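Local structure of Azi13 (Streptomyces sahachiroi, 5HMB) at residues V59-A64 with V127-L132; E16-Q21 with G49-A54. The protein probably acts as a hotdog-fold acyl thioesterase of the PaaI family in azinomycin biosynthesis, where naphthoate is made by a polyketide synthase. All coordinates share one frame; numbering follows the deposited sequence.

Interaction 1: residues V59-A64 with V127-L132; sequences VASAAA and VRLHNL
Leu129 reaches from strand 121-133 to helix 49-68 and splits its two methyls between two helix residues. CD1 meets the methyl of Ala64, with Leu129 CD1 3.7 Å from Ala64 CB. Leu129 CD2 goes to the preceding turn, 3.4 Å from Ser61 OG. That is a close van der Waals contact and not a hydrogen bond. The Ser61 hydroxyl sits beside its own backbone N (chi1 -79°), which lets OG make a weak hydrogen bond back to the carbonyl O of Glu57 while OG also lies against the leucine methyl.

The pairing belongs to the hotdog fold, in which an antiparallel sheet wraps round a long central helix. Here the short axes of 59-64 and 127-132 pass 9.2 Å apart at -40°. The small side chains of Ala60, Ser61 and Ala64 probably let the strand come this close.

One turn before Ala64, Ala60 points its methyl at Val127. Its CB is 3.7 Å from Val127 CB, and Val127 CG2 also lies alongside, 3.9 Å from Ala60 CB. Val127 reaches Val56 and Glu57 of the same helix as well. Ala60 also touches Trp110 and Val112 on the neighbouring strand 107-115. Arg128, between the two inward residues, turns to the other face of the sheet and forms a salt bridge with Asp82 of the third subunit.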
ATOM      1  N   VAL A  59     -16.237  -1.148   7.141  1.00 40.61           N
ATOM      2  CA  VAL A  59     -17.207  -1.419   6.084  1.00 38.03           C
ATOM      3  C   VAL A  59     -16.770  -2.629   5.256  1.00 45.50           C
ATOM      4  O   VAL A  59     -17.591  -3.480   4.882  1.00 41.32           O
ATOM      5  CB  VAL A  59     -17.442  -0.171   5.211  1.00 46.55           C
ATOM      6  CG1 VAL A  59     -18.477  -0.481   4.154  1.00 44.12           C
ATOM      7  CG2 VAL A  59     -17.917   1.020   6.063  1.00 38.61           C
ATOM      8  N   ALA A  60     -15.475  -2.742   4.971  1.00 38.69           N
ATOM      9  CA  ALA A  60     -14.997  -3.910   4.243  1.00 38.07           C
ATOM     10  C   ALA A  60     -15.151  -5.190   5.074  1.00 45.05           C
ATOM     11  O   ALA A  60     -15.568  -6.232   4.547  1.00 43.85           O
ATOM     12  CB  ALA A  60     -13.543  -3.696   3.815  1.00 36.59           C
ATOM     13  N   SER A  61     -14.839  -5.135   6.376  1.00 42.67           N
ATOM     14  CA  SER A  61     -14.951  -6.341   7.204  1.00 41.64           C
ATOM     15  C   SER A  61     -16.387  -6.824   7.274  1.00 47.81           C
ATOM     16  O   SER A  61     -16.643  -8.036   7.269  1.00 44.49           O
ATOM     17  CB  SER A  61     -14.442  -6.089   8.628  1.00 43.14           C
ATOM     18  OG  SER A  61     -13.029  -6.123   8.704  1.00 55.69           O
ATOM     19  N   ALA A  62     -17.337  -5.888   7.380  1.00 43.27           N
ATOM     20  CA  ALA A  62     -18.747  -6.264   7.378  1.00 49.27           C
ATOM     21  C   ALA A  62     -19.095  -7.030   6.118  1.00 51.14           C
ATOM     22  O   ALA A  62     -19.769  -8.062   6.174  1.00 42.19           O
ATOM     23  CB  ALA A  62     -19.635  -5.024   7.500  1.00 50.72           C
ATOM     24  N   ALA A  63     -18.640  -6.536   4.962  1.00 43.57           N
ATOM     25  CA  ALA A  63     -18.963  -7.207   3.711  1.00 36.33           C
ATOM     26  C   ALA A  63     -18.267  -8.559   3.620  1.00 48.59           C
ATOM     27  O   ALA A  63     -18.883  -9.549   3.205  1.00 50.04           O
ATOM     28  CB  ALA A  63     -18.588  -6.334   2.521  1.00 45.33           C
ATOM     29  N   ALA A  64     -16.985  -8.614   4.000  1.00 39.82           N
ATOM     30  CA  ALA A  64     -16.228  -9.863   3.925  1.00 42.00           C
ATOM     31  C   ALA A  64     -16.850 -10.938   4.807  1.00 49.41           C
ATOM     32  O   ALA A  64     -16.949 -12.101   4.405  1.00 45.90           O
ATOM     33  CB  ALA A  64     -14.779  -9.631   4.349  1.00 38.20           C
ATOM     34  N   VAL A 127      -8.658  -3.203   1.524  1.00 35.22           N
ATOM     35  CA  VAL A 127      -8.578  -3.998   2.744  1.00 38.14           C
ATOM     36  C   VAL A 127      -8.403  -5.467   2.360  1.00 38.86           C
ATOM     37  O   VAL A 127      -9.244  -6.046   1.655  1.00 37.48           O
ATOM     38  CB  VAL A 127      -9.814  -3.806   3.637  1.00 40.56           C
ATOM     39  CG1 VAL A 127      -9.762  -4.735   4.829  1.00 36.95           C
ATOM     40  CG2 VAL A 127      -9.868  -2.394   4.123  1.00 36.29           C
ATOM     41  N   ARG A 128      -7.301  -6.056   2.811  1.00 36.67           N
ATOM     42  CA  ARG A 128      -7.017  -7.465   2.606  1.00 39.31           C
ATOM     43  C   ARG A 128      -7.352  -8.180   3.899  1.00 42.80           C
ATOM     44  O   ARG A 128      -6.954  -7.722   4.977  1.00 36.57           O
ATOM     45  CB  ARG A 128      -5.552  -7.699   2.234  1.00 34.40           C
ATOM     46  CG  ARG A 128      -5.151  -9.223   2.206  1.00 39.90           C
ATOM     47  CD  ARG A 128      -3.695  -9.392   1.748  1.00 42.76           C
ATOM     48  NE  ARG A 128      -3.477  -8.930   0.368  1.00 42.36           N
ATOM     49  CZ  ARG A 128      -3.620  -9.727  -0.688  1.00 53.79           C
ATOM     50  NH1 ARG A 128      -3.986 -10.995  -0.502  1.00 41.39           N
ATOM     51  NH2 ARG A 128      -3.398  -9.274  -1.919  1.00 40.25           N
ATOM     52  N   LEU A 129      -8.110  -9.269   3.787  1.00 35.90           N
ATOM     53  CA  LEU A 129      -8.537 -10.070   4.918  1.00 43.16           C
ATOM     54  C   LEU A 129      -8.270 -11.543   4.635  1.00 46.65           C
ATOM     55  O   LEU A 129      -8.246 -11.983   3.485  1.00 44.04           O
ATOM     56  CB  LEU A 129     -10.024  -9.872   5.208  1.00 36.32           C
ATOM     57  CG  LEU A 129     -10.545  -8.439   5.296  1.00 48.01           C
ATOM     58  CD1 LEU A 129     -11.424  -8.122   4.098  1.00 42.30           C
ATOM     59  CD2 LEU A 129     -11.311  -8.237   6.594  1.00 45.17           C
ATOM     60  N   HIS A 130      -8.084 -12.305   5.700  1.00 52.12           N
ATOM     61  CA  HIS A 130      -7.804 -13.735   5.613  1.00 50.49           C
ATOM     62  C   HIS A 130      -9.063 -14.498   6.005  1.00 47.09           C
ATOM     63  O   HIS A 130      -9.769 -14.097   6.934  1.00 41.05           O
ATOM     64  CB  HIS A 130      -6.622 -14.080   6.524  1.00 45.92           C
ATOM     65  CG  HIS A 130      -6.253 -15.533   6.552  1.00 71.62           C
ATOM     66  ND1 HIS A 130      -5.885 -16.238   5.424  1.00 78.78           N
ATOM     67  CD2 HIS A 130      -6.167 -16.407   7.584  1.00 65.52           C
ATOM     68  CE1 HIS A 130      -5.609 -17.487   5.757  1.00 67.58           C
ATOM     69  NE2 HIS A 130      -5.773 -17.616   7.061  1.00 71.41           N
ATOM     70  N   ASN A 131      -9.385 -15.557   5.254  1.00 46.43           N
ATOM     71  CA  ASN A 131     -10.509 -16.431   5.595  1.00 47.10           C
ATOM     72  C   ASN A 131     -10.017 -17.563   6.483  1.00 49.42           C
ATOM     73  O   ASN A 131      -9.203 -18.383   6.046  1.00 45.72           O
ATOM     74  CB  ASN A 131     -11.169 -17.040   4.360  1.00 51.17           C
ATOM     75  CG  ASN A 131     -11.707 -16.007   3.405  1.00 49.80           C
ATOM     76  OD1 ASN A 131     -12.247 -14.984   3.812  1.00 40.28           O
ATOM     77  ND2 ASN A 131     -11.587 -16.290   2.119  1.00 45.38           N
ATOM     78  N   LEU A 132     -10.524 -17.620   7.711  1.00 48.12           N
ATOM     79  CA  LEU A 132     -10.271 -18.737   8.624  1.00 54.46           C
ATOM     80  C   LEU A 132     -11.464 -19.675   8.518  1.00 54.10           C
ATOM     81  O   LEU A 132     -12.495 -19.450   9.157  1.00 55.77           O
ATOM     82  CB  LEU A 132     -10.080 -18.251  10.057  1.00 57.79           C
ATOM     83  CG  LEU A 132      -8.702 -17.742  10.478  1.00 60.77           C
ATOM     84  CD1 LEU A 132      -8.675 -17.528  11.979  1.00 57.53           C
ATOM     85  CD2 LEU A 132      -7.612 -18.727  10.066  1.00 68.53           C
TER

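Interaction 2: residues E16-Q21 with G49-A54; sequences EHLGLQ and GGVHCA
Leu18 makes both side-chain contacts between 16-21 and 49-54, and both are apolar. Its CD1 methyl packs on the methyl of Ala54, with Leu18 CD1 3.8 Å from Ala54 CB. The same CD1 is 3.9 Å from the backbone carbonyl carbon, C, of Ala54, so it also rests on the helix backbone. The other methyl goes to Val51, one turn earlier on helix 49-68. Leu18 CD2 lies 4.1 Å from Val51 CG1, and the two side chains run antiparallel past one another. In Leu18, CG stands beside the backbone N (chi1 -66°) and the chain then runs extended, which carries the forked end across to the helix. In Val51, CG1 is the branch anti to the backbone N (chi1 -179°), and this branch meets the leucine. With Leu18 cut back to an alanine, the methyl of Ala54 would probably lose its cover and Val51 CG1 its partner from the short helix.

Backbone hydrogen bonds hold each side in shape. Helix 13-18 ends in a Schellman motif at Gly19, whose N bonds to Glu16 O at 2.9 Å. Gly19 has positive phi (79°), where a side chain would press on the carbonyl O of Leu18. On the other segment, Ala54 N bonds to Gly50 O at 2.8 Å.

Other packing completes the surroundings. Within its own chain Val51 also touches Trp34 and Leu40, and across the interface it packs on Tyr14 of the fourth subunit. His17 stacks its ring on His17 of that subunit. The arrangement is that of a short N-terminal helix laid against the first turns of the central helix of a hotdog domain, next to a subunit interface.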
ATOM      1  N   GLU A  16     -19.454   1.281  16.861  1.00 58.05           N
ATOM      2  CA  GLU A  16     -20.437   2.176  17.469  1.00 61.39           C
ATOM      3  C   GLU A  16     -19.848   3.562  17.694  1.00 54.52           C
ATOM      4  O   GLU A  16     -20.487   4.575  17.394  1.00 58.27           O
ATOM      5  CB  GLU A  16     -20.955   1.599  18.789  1.00 57.66           C
ATOM      6  N   HIS A  17     -18.625   3.631  18.230  1.00 52.57           N
ATOM      7  CA  HIS A  17     -18.021   4.932  18.497  1.00 55.83           C
ATOM      8  C   HIS A  17     -17.813   5.727  17.213  1.00 60.10           C
ATOM      9  O   HIS A  17     -17.938   6.957  17.208  1.00 62.89           O
ATOM     10  CB  HIS A  17     -16.695   4.764  19.228  1.00 58.94           C
ATOM     11  CG  HIS A  17     -15.925   6.036  19.364  1.00 60.54           C
ATOM     12  ND1 HIS A  17     -16.234   6.994  20.304  1.00 64.69           N
ATOM     13  CD2 HIS A  17     -14.857   6.508  18.680  1.00 64.76           C
ATOM     14  CE1 HIS A  17     -15.388   8.002  20.195  1.00 59.15           C
ATOM     15  NE2 HIS A  17     -14.541   7.732  19.218  1.00 58.94           N
ATOM     16  N   LEU A  18     -17.484   5.045  16.113  1.00 55.33           N
ATOM     17  CA  LEU A  18     -17.327   5.723  14.833  1.00 54.84           C
ATOM     18  C   LEU A  18     -18.632   6.335  14.339  1.00 52.56           C
ATOM     19  O   LEU A  18     -18.598   7.218  13.485  1.00 52.94           O
ATOM     20  CB  LEU A  18     -16.787   4.753  13.781  1.00 45.24           C
ATOM     21  CG  LEU A  18     -15.362   4.223  14.000  1.00 45.88           C
ATOM     22  CD1 LEU A  18     -14.992   3.201  12.919  1.00 41.73           C
ATOM     23  CD2 LEU A  18     -14.332   5.370  14.061  1.00 41.66           C
ATOM     24  N   GLY A  19     -19.773   5.894  14.856  1.00 55.18           N
ATOM     25  CA  GLY A  19     -21.041   6.417  14.400  1.00 50.09           C
ATOM     26  C   GLY A  19     -21.523   5.850  13.088  1.00 59.36           C
ATOM     27  O   GLY A  19     -22.421   6.429  12.468  1.00 57.82           O
ATOM     28  N   LEU A  20     -20.954   4.737  12.639  1.00 48.98           N
ATOM     29  CA  LEU A  20     -21.377   4.137  11.381  1.00 46.72           C
ATOM     30  C   LEU A  20     -22.797   3.605  11.481  1.00 59.07           C
ATOM     31  O   LEU A  20     -23.165   2.960  12.463  1.00 61.84           O
ATOM     32  CB  LEU A  20     -20.448   2.993  10.995  1.00 51.27           C
ATOM     33  CG  LEU A  20     -19.061   3.333  10.491  1.00 43.97           C
ATOM     34  CD1 LEU A  20     -18.344   2.034  10.185  1.00 41.17           C
ATOM     35  CD2 LEU A  20     -19.176   4.186   9.246  1.00 42.10           C
ATOM     36  N   GLN A  21     -23.592   3.852  10.442  1.00 55.89           N
ATOM     37  CA  GLN A  21     -24.941   3.301  10.347  1.00 58.85           C
ATOM     38  C   GLN A  21     -25.049   2.556   9.028  1.00 53.64           C
ATOM     39  O   GLN A  21     -25.044   3.173   7.960  1.00 57.99           O
ATOM     40  CB  GLN A  21     -26.001   4.396  10.453  1.00 57.09           C
ATOM     41  CG  GLN A  21     -25.797   5.309  11.656  1.00 63.55           C
ATOM     42  CD  GLN A  21     -27.094   5.653  12.358  1.00 88.83           C
ATOM     43  OE1 GLN A  21     -27.561   6.795  12.302  1.00107.18           O
ATOM     44  NE2 GLN A  21     -27.686   4.667  13.034  1.00 89.31           N
ATOM     45  N   GLY A  49      -7.088  11.233  10.253  1.00 41.58           N
ATOM     46  CA  GLY A  49      -6.959  10.281   9.167  1.00 37.45           C
ATOM     47  C   GLY A  49      -7.249   8.853   9.592  1.00 45.24           C
ATOM     48  O   GLY A  49      -7.779   8.072   8.809  1.00 35.07           O
ATOM     49  N   GLY A  50      -6.891   8.490  10.828  1.00 35.45           N
ATOM     50  CA  GLY A  50      -7.201   7.159  11.322  1.00 44.01           C
ATOM     51  C   GLY A  50      -8.680   6.840  11.281  1.00 41.82           C
ATOM     52  O   GLY A  50      -9.057   5.685  11.098  1.00 45.93           O
ATOM     53  N   VAL A  51      -9.543   7.857  11.421  1.00 39.53           N
ATOM     54  CA  VAL A  51     -10.975   7.595  11.333  1.00 42.02           C
ATOM     55  C   VAL A  51     -11.336   7.071   9.946  1.00 42.43           C
ATOM     56  O   VAL A  51     -12.115   6.122   9.813  1.00 40.82           O
ATOM     57  CB  VAL A  51     -11.786   8.852  11.695  1.00 39.30           C
ATOM     58  CG1 VAL A  51     -13.280   8.529  11.607  1.00 43.68           C
ATOM     59  CG2 VAL A  51     -11.420   9.329  13.095  1.00 47.32           C
ATOM     60  N   HIS A  52     -10.772   7.673   8.893  1.00 34.48           N
ATOM     61  CA  HIS A  52     -10.988   7.162   7.541  1.00 38.05           C
ATOM     62  C   HIS A  52     -10.565   5.702   7.427  1.00 33.63           C
ATOM     63  O   HIS A  52     -11.289   4.882   6.853  1.00 42.33           O
ATOM     64  CB  HIS A  52     -10.226   8.010   6.513  1.00 32.85           C
ATOM     65  CG  HIS A  52     -10.961   9.240   6.095  1.00 47.12           C
ATOM     66  ND1 HIS A  52     -12.288   9.218   5.731  1.00 46.77           N
ATOM     67  CD2 HIS A  52     -10.555  10.530   5.984  1.00 44.80           C
ATOM     68  CE1 HIS A  52     -12.671  10.445   5.416  1.00 51.85           C
ATOM     69  NE2 HIS A  52     -11.638  11.256   5.556  1.00 49.87           N
ATOM     70  N   CYS A  53      -9.384   5.364   7.949  1.00 41.74           N
ATOM     71  CA  CYS A  53      -8.913   3.977   7.891  1.00 36.65           C
ATOM     72  C   CYS A  53      -9.836   3.047   8.655  1.00 40.40           C
ATOM     73  O   CYS A  53     -10.132   1.936   8.195  1.00 37.83           O
ATOM     74  CB  CYS A  53      -7.513   3.869   8.477  1.00 35.59           C
ATOM     75  SG  CYS A  53      -6.274   4.992   7.718  1.00 37.86           S
ATOM     76  N   ALA A  54     -10.264   3.470   9.849  1.00 43.38           N
ATOM     77  CA  ALA A  54     -11.130   2.636  10.678  1.00 42.98           C
ATOM     78  C   ALA A  54     -12.472   2.376  10.002  1.00 46.07           C
ATOM     79  O   ALA A  54     -13.022   1.271  10.101  1.00 41.87           O
ATOM     80  CB  ALA A  54     -11.330   3.305  12.040  1.00 36.44           C
TER

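Interactions 1 and 2 share helix 49-68, the long helix of the hotdog fold. Interaction 2 uses its first turns, and interaction 1 uses a later part. Their centres are about 16 Å apart, on opposite sides of the chain's centre. Along the chain they come in series, since 16-21 and 49-54 precede 59-64 and 127-132. The helix is thus joined to the N-terminal helix 13-18 at one place and to the late strand 121-133 at another. Packing links the two, as Val59 CG2 lies 4.3 Å from Leu20 CD1. Together they tie both ends of the modelled chain to one helix.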